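Local coordinates for integron gene cassette protein HFX_CASS2 (Uncultured bacterium, PDB 3FXH), which is of unknown function, an all-helical protein encoded by a mobile integron gene cassette recovered from a sewage outfall, at residues 61-66 and 93-98. Residues are numbered along the deposited sequence; the frame is centred on the assembly and turned at random.
Sequences RFIAFL and FIENAF
In this all-helical fold, a carboxylate from helix 88-102 accepts hydrogen bonds from backbone amides at the N-terminus of helix 62-69: Glu95, midway along its helix, reaches the first-turn amides of Ile63 and Ala64. The N-to-C directions of the two short helix segments differ by 111°. Glu95 OE1 accepts from Ile63 N at 3.0 Å with a nearly straight bond (164°). Glu95 OE2 accepts from Ala64 N, also at 3.0 Å. Both oxygens are met on the syn side, with the donors somewhat out of the carboxylate plane, and the two bonds together fix the rotation of the group. The Glu95 chain bends at chi2 (-80°), which brings the carboxylate across to the helix end. The positive end of the helix 62-69 dipole would probably favour the charged form of Glu95.

Beside the carboxylate lies an apolar layer. Phe62 CD2 sits over one face of the Phe98 ring, near its rim. Ile63 CD1 packs on Phe98 CE2 at 4.0 Å, and Ile63 CG1 meets Ile94 CG2. Phe53 meets the Phe62 ring edge-to-face, while Ile34 of helix 24-43 touches Ile63 and Ile94. One water accepts from Phe62 N and donates to Glu95 O and, at 2.6 Å, to Glu95 OE1.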
loop_
_atom_site.group_PDB
_atom_site.type_symbol
_atom_site.label_atom_id
_atom_site.label_comp_id
_atom_site.label_asym_id
_atom_site.label_seq_id
_atom_site.Cartn_x
_atom_site.Cartn_y
_atom_site.Cartn_z
ATOM N N ARG A 61 17.313 -1.567 9.145
ATOM C CA ARG A 61 16.719 -1.003 10.355
ATOM C C ARG A 61 15.659 0.070 10.068
ATOM O O ARG A 61 15.393 0.954 10.890
ATOM C CB ARG A 61 17.804 -0.475 11.301
ATOM C CG ARG A 61 18.422 0.858 10.901
ATOM C CD ARG A 61 19.586 1.207 11.839
ATOM N NE ARG A 61 20.391 2.302 11.306
ATOM C CZ ARG A 61 20.295 3.569 11.698
ATOM N NH1 ARG A 61 19.448 3.906 12.658
ATOM N NH2 ARG A 61 21.065 4.496 11.143
ATOM N N PHE A 62 15.041 -0.027 8.901
ATOM C CA PHE A 62 14.011 0.924 8.518
ATOM C C PHE A 62 12.819 0.818 9.467
ATOM O O PHE A 62 12.304 1.820 9.961
ATOM C CB PHE A 62 13.582 0.673 7.078
ATOM C CG PHE A 62 12.358 1.419 6.667
ATOM C CD1 PHE A 62 12.355 2.811 6.606
ATOM C CD2 PHE A 62 11.205 0.732 6.318
ATOM C CE1 PHE A 62 11.210 3.510 6.213
ATOM C CE2 PHE A 62 10.045 1.426 5.923
ATOM C CZ PHE A 62 10.050 2.815 5.873
ATOM N N ILE A 63 12.396 -0.402 9.752
ATOM C CA ILE A 63 11.206 -0.571 10.597
ATOM C C ILE A 63 11.480 -0.131 12.036
ATOM O O ILE A 63 10.693 0.601 12.632
ATOM C CB ILE A 63 10.644 -1.998 10.525
ATOM C CG1 ILE A 63 10.220 -2.316 9.089
ATOM C CG2 ILE A 63 9.427 -2.132 11.433
ATOM C CD1 ILE A 63 9.124 -1.410 8.590
ATOM N N ALA A 64 12.610 -0.560 12.583
ATOM C CA ALA A 64 13.025 -0.118 13.913
ATOM C C ALA A 64 13.049 1.406 14.001
ATOM O O ALA A 64 12.619 1.993 14.997
ATOM C CB ALA A 64 14.391 -0.692 14.257
ATOM N N PHE A 65 13.567 2.049 12.961
ATOM C CA PHE A 65 13.635 3.498 12.936
ATOM C C PHE A 65 12.245 4.131 13.064
ATOM O O PHE A 65 12.052 5.044 13.868
ATOM C CB PHE A 65 14.362 4.008 11.685
ATOM C CG PHE A 65 14.420 5.507 11.599
ATOM C CD1 PHE A 65 13.385 6.221 11.002
ATOM C CD2 PHE A 65 15.499 6.207 12.128
ATOM C CE1 PHE A 65 13.418 7.598 10.935
ATOM C CE2 PHE A 65 15.550 7.589 12.061
ATOM C CZ PHE A 65 14.511 8.288 11.461
ATOM N N LEU A 66 11.285 3.645 12.273
ATOM C CA LEU A 66 9.917 4.153 12.335
ATOM C C LEU A 66 9.319 3.914 13.713
ATOM O O LEU A 66 8.678 4.799 14.289
ATOM C CB LEU A 66 9.034 3.463 11.287
ATOM C CG LEU A 66 9.330 3.677 9.800
ATOM C CD1 LEU A 66 8.212 3.052 8.972
ATOM C CD2 LEU A 66 9.487 5.150 9.463
ATOM N N PHE A 93 13.251 -10.999 8.880
ATOM C CA PHE A 93 12.974 -11.228 7.459
ATOM C C PHE A 93 12.563 -9.927 6.789
ATOM O O PHE A 93 13.064 -9.581 5.722
ATOM C CB PHE A 93 11.875 -12.271 7.239
ATOM C CG PHE A 93 11.383 -12.337 5.804
ATOM C CD1 PHE A 93 12.004 -13.165 4.879
ATOM C CD2 PHE A 93 10.311 -11.565 5.386
ATOM C CE1 PHE A 93 11.560 -13.220 3.559
ATOM C CE2 PHE A 93 9.864 -11.604 4.065
ATOM C CZ PHE A 93 10.490 -12.443 3.154
ATOM N N ILE A 94 11.637 -9.213 7.416
ATOM C CA ILE A 94 11.169 -7.949 6.863
ATOM C C ILE A 94 12.286 -6.902 6.752
ATOM O O ILE A 94 12.455 -6.292 5.698
ATOM C CB ILE A 94 9.956 -7.410 7.649
ATOM C CG1 ILE A 94 8.759 -8.344 7.454
ATOM C CG2 ILE A 94 9.587 -5.981 7.206
ATOM C CD1 ILE A 94 7.591 -8.005 8.327
ATOM N N GLU A 95 13.050 -6.688 7.825
ATOM C CA GLU A 95 14.153 -5.720 7.768
ATOM C C GLU A 95 15.156 -6.053 6.661
ATOM O O GLU A 95 15.639 -5.168 5.957
ATOM C CB GLU A 95 14.883 -5.635 9.115
ATOM C CG GLU A 95 14.015 -5.129 10.258
ATOM C CD GLU A 95 13.854 -3.620 10.272
ATOM O OE1 GLU A 95 13.750 -2.997 9.190
ATOM O OE2 GLU A 95 13.813 -3.050 11.381
ATOM N N ASN A 96 15.498 -7.332 6.537
ATOM C CA ASN A 96 16.428 -7.766 5.505
ATOM C C ASN A 96 15.813 -7.595 4.121
ATOM O O ASN A 96 16.499 -7.242 3.158
ATOM C CB ASN A 96 16.837 -9.224 5.724
ATOM C CG ASN A 96 17.618 -9.792 4.550
ATOM O OD1 ASN A 96 18.835 -9.627 4.459
ATOM N ND2 ASN A 96 16.919 -10.465 3.646
ATOM N N ALA A 97 14.515 -7.851 4.027
ATOM C CA ALA A 97 13.815 -7.733 2.753
ATOM C C ALA A 97 13.841 -6.285 2.255
ATOM O O ALA A 97 14.061 -6.036 1.076
ATOM C CB ALA A 97 12.401 -8.253 2.866
ATOM N N PHE A 98 13.644 -5.323 3.155
ATOM C CA PHE A 98 13.777 -3.919 2.761
ATOM C C PHE A 98 15.178 -3.633 2.228
ATOM O O PHE A 98 15.343 -2.958 1.213
ATOM C CB PHE A 98 13.473 -2.982 3.932
ATOM C CG PHE A 98 12.024 -2.619 4.053
ATOM C CD1 PHE A 98 11.490 -1.576 3.308
ATOM C CD2 PHE A 98 11.193 -3.324 4.904
ATOM C CE1 PHE A 98 10.155 -1.242 3.414
ATOM C CE2 PHE A 98 9.862 -2.993 5.013
ATOM C CZ PHE A 98 9.337 -1.956 4.259
HETATM O O HOH W 1 15.121 -2.468 7.063
#